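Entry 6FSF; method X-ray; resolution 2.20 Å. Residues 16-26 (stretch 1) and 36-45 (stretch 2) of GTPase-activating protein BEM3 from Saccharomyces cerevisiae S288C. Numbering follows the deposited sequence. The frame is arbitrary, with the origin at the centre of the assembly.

Stretch 1, residues 16-26: FGTIQIEVLST
Stretch 2 (36-45) SILIAIIDRK

How do the two stretches run against each other? After a 3-10 segment at 16-18, a strand begins at I19 and pairs with strand 36-43 in antiparallel fashion, their N-to-C directions 152° apart and their axes approaching to 4.6 Å. I19 faces D43 (CA to CA 4.7 Å), Q20 faces I42 (CA to CA 5.0 Å), I21 faces I41 and E22 faces A40. V23 still pairs with I39, but S25 pairs with L38, so the register slips by one residue.

Which backbone hydrogen bonds hold this register? Q20 N to I42 O is 2.7 Å and I42 N to Q20 O 2.8 Å; E22 N to A40 O is 3.0 Å and A40 N to E22 O 2.9 Å. At the bulge, L24, with phi/psi near -88/-28, leaves extended geometry, and L38 O receives both L24 N at 2.9 Å and, weakly, S25 N at 3.5 Å. L38 N returns a bond to S25 O at 2.9 Å.

What packs on the faces of the sheet? I19, I21, V23, I39 and I41 share one face. I21 (chi1 p) brings CG2 to 3.6 Å from CD1 of I41 (chi1 m, chi2 m), while V23 (chi1 t) sets CG1 3.9 Å from I37 CG2. Q20, E22, A40 and I42 lie on the other face. The bulge turns the CA-to-CB bond of L24 (m, t) toward stretch 2, where its CD1 meets A40 CB at 3.8 Å and L38 CD2 at 4.1 Å.

How does R44 close the end beyond D43? R44 N donates to T18 O at 2.9 Å, and the R44 side chain (chi1 t, chi2 100°, chi3 p) bends so that R44 NH2 donates to G17 O at 3.2 Å. That oxygen lies near the guanidinium plane, whereas Q20 CG covers one face, 3.5 Å from R44 NH1.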

ATOM      1  N   PHE A  16     -12.610 -16.657 -10.298  1.00 64.17           N
ATOM      2  CA  PHE A  16     -11.557 -15.652 -10.206  1.00 67.35           C
ATOM      3  C   PHE A  16     -11.642 -14.620 -11.322  1.00 68.50           C
ATOM      4  O   PHE A  16     -11.121 -13.508 -11.167  1.00 75.64           O
ATOM      5  CB  PHE A  16     -10.181 -16.315 -10.232  1.00 54.16           C
ATOM      6  CG  PHE A  16      -9.796 -16.967  -8.939  1.00 61.14           C
ATOM      7  CD1 PHE A  16     -10.488 -16.693  -7.771  1.00 65.85           C
ATOM      8  CD2 PHE A  16      -8.730 -17.851  -8.890  1.00 68.42           C
ATOM      9  CE1 PHE A  16     -10.128 -17.293  -6.579  1.00 65.88           C
ATOM     10  CE2 PHE A  16      -8.367 -18.453  -7.702  1.00 69.21           C
ATOM     11  CZ  PHE A  16      -9.064 -18.174  -6.546  1.00 64.48           C
ATOM     12  N   GLY A  17     -12.279 -14.959 -12.443  1.00 71.71           N
ATOM     13  CA  GLY A  17     -12.372 -14.026 -13.549  1.00 72.76           C
ATOM     14  C   GLY A  17     -13.354 -12.896 -13.329  1.00 74.59           C
ATOM     15  O   GLY A  17     -13.330 -11.916 -14.081  1.00 75.97           O
ATOM     16  N   THR A  18     -14.211 -13.003 -12.317  1.00 67.31           N
ATOM     17  CA  THR A  18     -15.239 -12.005 -12.059  1.00 67.63           C
ATOM     18  C   THR A  18     -14.808 -10.947 -11.049  1.00 66.93           C
ATOM     19  O   THR A  18     -15.645 -10.145 -10.621  1.00 64.30           O
ATOM     20  CB  THR A  18     -16.521 -12.678 -11.564  1.00 70.70           C
ATOM     21  OG1 THR A  18     -16.339 -13.125 -10.212  1.00 64.02           O
ATOM     22  CG2 THR A  18     -16.870 -13.871 -12.441  1.00 71.03           C
ATOM     23  N   ILE A  19     -13.538 -10.925 -10.654  1.00 66.85           N
ATOM     24  CA  ILE A  19     -13.071  -9.982  -9.647  1.00 67.62           C
ATOM     25  C   ILE A  19     -11.918  -9.161 -10.209  1.00 65.55           C
ATOM     26  O   ILE A  19     -11.155  -9.621 -11.066  1.00 67.97           O
ATOM     27  CB  ILE A  19     -12.636 -10.682  -8.337  1.00 65.76           C
ATOM     28  CG1 ILE A  19     -11.447 -11.620  -8.583  1.00 71.87           C
ATOM     29  CG2 ILE A  19     -13.803 -11.433  -7.713  1.00 64.28           C
ATOM     30  CD1 ILE A  19     -10.798 -12.132  -7.308  1.00 82.98           C
ATOM     31  N   GLN A  20     -11.810  -7.927  -9.724  1.00 63.00           N
ATOM     32  CA  GLN A  20     -10.634  -7.098  -9.926  1.00 63.26           C
ATOM     33  C   GLN A  20      -9.920  -6.928  -8.594  1.00 60.45           C
ATOM     34  O   GLN A  20     -10.544  -6.981  -7.530  1.00 61.26           O
ATOM     35  CB  GLN A  20     -11.003  -5.726 -10.496  1.00 65.02           C
ATOM     36  CG  GLN A  20     -11.932  -5.760 -11.691  1.00 73.83           C
ATOM     37  CD  GLN A  20     -12.448  -4.380 -12.049  1.00 75.18           C
ATOM     38  OE1 GLN A  20     -13.655  -4.158 -12.124  1.00 79.80           O
ATOM     39  NE2 GLN A  20     -11.532  -3.444 -12.267  1.00 76.84           N
ATOM     40  N   ILE A  21      -8.607  -6.726  -8.656  1.00 56.92           N
ATOM     41  CA  ILE A  21      -7.805  -6.490  -7.463  1.00 60.61           C
ATOM     42  C   ILE A  21      -7.222  -5.088  -7.533  1.00 59.74           C
ATOM     43  O   ILE A  21      -7.024  -4.530  -8.615  1.00 67.87           O
ATOM     44  CB  ILE A  21      -6.686  -7.549  -7.294  1.00 65.60           C
ATOM     45  CG1 ILE A  21      -5.572  -7.358  -8.336  1.00 72.33           C
ATOM     46  CG2 ILE A  21      -7.264  -8.953  -7.382  1.00 55.70           C
ATOM     47  CD1 ILE A  21      -4.354  -6.602  -7.816  1.00 80.41           C
ATOM     48  N   GLU A  22      -6.955  -4.518  -6.362  1.00 57.41           N
ATOM     49  CA  GLU A  22      -6.272  -3.231  -6.268  1.00 57.66           C
ATOM     50  C   GLU A  22      -5.428  -3.240  -5.004  1.00 61.35           C
ATOM     51  O   GLU A  22      -5.970  -3.273  -3.897  1.00 53.74           O
ATOM     52  CB  GLU A  22      -7.259  -2.068  -6.257  1.00 53.16           C
ATOM     53  CG  GLU A  22      -6.580  -0.704  -6.284  1.00 73.28           C
ATOM     54  CD  GLU A  22      -7.563   0.448  -6.227  1.00 83.39           C
ATOM     55  OE1 GLU A  22      -8.786   0.187  -6.173  1.00 90.30           O
ATOM     56  OE2 GLU A  22      -7.115   1.615  -6.235  1.00 75.43           O
ATOM     57  N   VAL A  23      -4.109  -3.230  -5.175  1.00 48.91           N
ATOM     58  CA  VAL A  23      -3.196  -3.089  -4.048  1.00 52.48           C
ATOM     59  C   VAL A  23      -3.293  -1.647  -3.562  1.00 56.94           C
ATOM     60  O   VAL A  23      -2.908  -0.717  -4.276  1.00 56.09           O
ATOM     61  CB  VAL A  23      -1.759  -3.455  -4.437  1.00 48.37           C
ATOM     62  CG1 VAL A  23      -0.839  -3.371  -3.231  1.00 45.87           C
ATOM     63  CG2 VAL A  23      -1.717  -4.849  -5.045  1.00 55.44           C
ATOM     64  N   LEU A  24      -3.828  -1.455  -2.358  1.00 49.44           N
ATOM     65  CA  LEU A  24      -4.070  -0.113  -1.846  1.00 49.70           C
ATOM     66  C   LEU A  24      -2.872   0.474  -1.115  1.00 52.30           C
ATOM     67  O   LEU A  24      -2.713   1.700  -1.092  1.00 58.02           O
ATOM     68  CB  LEU A  24      -5.284  -0.117  -0.910  1.00 48.06           C
ATOM     69  CG  LEU A  24      -6.631  -0.549  -1.500  1.00 58.91           C
ATOM     70  CD1 LEU A  24      -7.702  -0.579  -0.418  1.00 53.43           C
ATOM     71  CD2 LEU A  24      -7.048   0.363  -2.643  1.00 51.18           C
ATOM     72  N   SER A  25      -2.025  -0.367  -0.525  1.00 53.20           N
ATOM     73  CA  SER A  25      -0.929   0.113   0.307  1.00 51.25           C
ATOM     74  C   SER A  25       0.034  -1.029   0.592  1.00 50.71           C
ATOM     75  O   SER A  25      -0.342  -2.205   0.582  1.00 52.83           O
ATOM     76  CB  SER A  25      -1.438   0.701   1.626  1.00 51.27           C
ATOM     77  OG  SER A  25      -0.358   1.025   2.486  1.00 47.40           O
ATOM     78  N   THR A  26       1.290  -0.656   0.849  1.00 49.38           N
ATOM     79  CA  THR A  26       2.293  -1.557   1.405  1.00 53.11           C
ATOM     80  C   THR A  26       2.861  -1.010   2.712  1.00 59.60           C
ATOM     81  O   THR A  26       3.938  -1.431   3.145  1.00 54.18           O
ATOM     82  CB  THR A  26       3.421  -1.812   0.403  1.00 59.31           C
ATOM     83  OG1 THR A  26       4.152  -0.600   0.176  1.00 51.62           O
ATOM     84  CG2 THR A  26       2.854  -2.306  -0.924  1.00 55.06           C
ATOM     85  N   SER A  36       2.451  -4.215   6.327  1.00 59.22           N
ATOM     86  CA  SER A  36       1.939  -5.288   5.485  1.00 62.87           C
ATOM     87  C   SER A  36       1.291  -4.687   4.245  1.00 61.45           C
ATOM     88  O   SER A  36       1.201  -3.466   4.092  1.00 56.13           O
ATOM     89  CB  SER A  36       0.962  -6.178   6.254  1.00 65.76           C
ATOM     90  OG  SER A  36      -0.182  -5.442   6.654  1.00 70.33           O
ATOM     91  N   ILE A  37       0.821  -5.565   3.366  1.00 58.76           N
ATOM     92  CA  ILE A  37       0.302  -5.195   2.055  1.00 48.02           C
ATOM     93  C   ILE A  37      -1.217  -5.308   2.101  1.00 55.80           C
ATOM     94  O   ILE A  37      -1.763  -6.406   2.270  1.00 53.28           O
ATOM     95  CB  ILE A  37       0.898  -6.077   0.949  1.00 49.35           C
ATOM     96  CG1 ILE A  37       2.423  -5.945   0.935  1.00 54.83           C
ATOM     97  CG2 ILE A  37       0.306  -5.722  -0.405  1.00 46.27           C
ATOM     98  CD1 ILE A  37       3.133  -7.062   0.205  1.00 49.77           C
ATOM     99  N   LEU A  38      -1.902  -4.174   1.956  1.00 49.59           N
ATOM    100  CA  LEU A  38      -3.361  -4.130   1.963  1.00 50.93           C
ATOM    101  C   LEU A  38      -3.882  -4.270   0.538  1.00 50.94           C
ATOM    102  O   LEU A  38      -3.482  -3.514  -0.352  1.00 52.15           O
ATOM    103  CB  LEU A  38      -3.858  -2.822   2.583  1.00 51.21           C
ATOM    104  CG  LEU A  38      -5.372  -2.678   2.750  1.00 58.48           C
ATOM    105  CD1 LEU A  38      -5.891  -3.671   3.780  1.00 56.36           C
ATOM    106  CD2 LEU A  38      -5.746  -1.253   3.133  1.00 48.85           C
ATOM    107  N   ILE A  39      -4.778  -5.231   0.327  1.00 49.01           N
ATOM    108  CA  ILE A  39      -5.265  -5.585  -1.001  1.00 45.95           C
ATOM    109  C   ILE A  39      -6.787  -5.580  -0.985  1.00 50.83           C
ATOM    110  O   ILE A  39      -7.404  -6.154  -0.080  1.00 53.45           O
ATOM    111  CB  ILE A  39      -4.739  -6.961  -1.451  1.00 48.84           C
ATOM    112  CG1 ILE A  39      -3.215  -6.957  -1.506  1.00 46.26           C
ATOM    113  CG2 ILE A  39      -5.335  -7.347  -2.798  1.00 46.60           C
ATOM    114  CD1 ILE A  39      -2.614  -8.329  -1.646  1.00 55.62           C
ATOM    115  N   ALA A  40      -7.388  -4.951  -1.993  1.00 53.06           N
ATOM    116  CA  ALA A  40      -8.835  -4.876  -2.113  1.00 57.05           C
ATOM    117  C   ALA A  40      -9.316  -5.799  -3.223  1.00 53.29           C
ATOM    118  O   ALA A  40      -8.721  -5.853  -4.303  1.00 47.22           O
ATOM    119  CB  ALA A  40      -9.285  -3.442  -2.390  1.00 51.47           C
ATOM    120  N   ILE A  41     -10.396  -6.525  -2.947  1.00 44.06           N
ATOM    121  CA  ILE A  41     -11.038  -7.406  -3.915  1.00 45.70           C
ATOM    122  C   ILE A  41     -12.358  -6.767  -4.323  1.00 51.94           C
ATOM    123  O   ILE A  41     -13.168  -6.399  -3.464  1.00 54.42           O
ATOM    124  CB  ILE A  41     -11.254  -8.817  -3.341  1.00 51.42           C
ATOM    125  CG1 ILE A  41      -9.910  -9.499  -3.092  1.00 49.71           C
ATOM    126  CG2 ILE A  41     -12.098  -9.655  -4.285  1.00 58.44           C
ATOM    127  CD1 ILE A  41      -9.117  -9.757  -4.354  1.00 51.43           C
ATOM    128  N   ILE A  42     -12.570  -6.632  -5.630  1.00 52.19           N
ATOM    129  CA  ILE A  42     -13.664  -5.839  -6.178  1.00 51.74           C
ATOM    130  C   ILE A  42     -14.455  -6.694  -7.160  1.00 52.87           C
ATOM    131  O   ILE A  42     -13.871  -7.368  -8.015  1.00 62.20           O
ATOM    132  CB  ILE A  42     -13.137  -4.562  -6.864  1.00 56.25           C
ATOM    133  CG1 ILE A  42     -12.573  -3.599  -5.817  1.00 63.32           C
ATOM    134  CG2 ILE A  42     -14.233  -3.900  -7.687  1.00 60.18           C
ATOM    135  CD1 ILE A  42     -11.326  -2.864  -6.267  1.00 69.93           C
ATOM    136  N   ASP A  43     -15.781  -6.667  -7.033  1.00 62.99           N
ATOM    137  CA  ASP A  43     -16.642  -7.344  -7.992  1.00 70.91           C
ATOM    138  C   ASP A  43     -16.632  -6.589  -9.315  1.00 61.49           C
ATOM    139  O   ASP A  43     -16.883  -5.382  -9.354  1.00 62.01           O
ATOM    140  CB  ASP A  43     -18.070  -7.454  -7.449  1.00 71.05           C
ATOM    141  CG  ASP A  43     -19.028  -8.078  -8.449  1.00 77.18           C
ATOM    142  OD1 ASP A  43     -19.916  -7.360  -8.962  1.00 74.68           O
ATOM    143  OD2 ASP A  43     -18.893  -9.287  -8.726  1.00 83.54           O
ATOM    144  N   ARG A  44     -16.343  -7.310 -10.401  1.00 57.68           N
ATOM    145  CA  ARG A  44     -16.137  -6.672 -11.700  1.00 60.78           C
ATOM    146  C   ARG A  44     -17.389  -5.945 -12.180  1.00 68.72           C
ATOM    147  O   ARG A  44     -17.331  -4.770 -12.561  1.00 68.02           O
ATOM    148  CB  ARG A  44     -15.708  -7.719 -12.726  1.00 72.48           C
ATOM    149  CG  ARG A  44     -15.515  -7.181 -14.134  1.00 80.33           C
ATOM    150  CD  ARG A  44     -14.047  -6.939 -14.435  1.00 88.96           C
ATOM    151  NE  ARG A  44     -13.273  -8.173 -14.330  1.00 84.85           N
ATOM    152  CZ  ARG A  44     -11.959  -8.255 -14.511  1.00 84.50           C
ATOM    153  NH1 ARG A  44     -11.255  -7.171 -14.808  1.00 82.55           N
ATOM    154  NH2 ARG A  44     -11.347  -9.425 -14.391  1.00 83.19           N
ATOM    155  N   LYS A  45     -18.535  -6.633 -12.168  1.00 75.52           N
ATOM    156  CA  LYS A  45     -19.742  -6.077 -12.775  1.00 76.70           C
ATOM    157  C   LYS A  45     -20.321  -4.934 -11.948  1.00 72.98           C
ATOM    158  O   LYS A  45     -20.715  -3.900 -12.501  1.00 69.67           O
ATOM    159  CB  LYS A  45     -20.778  -7.184 -12.969  1.00 81.29           C
ATOM    160  CG  LYS A  45     -20.325  -8.297 -13.909  1.00 92.46           C
ATOM    161  CD  LYS A  45     -21.099  -8.261 -15.217  1.00108.50           C
ATOM    162  CE  LYS A  45     -20.393  -9.049 -16.311  1.00112.43           C
ATOM    163  NZ  LYS A  45     -21.181  -9.060 -17.577  1.00115.78           N
TER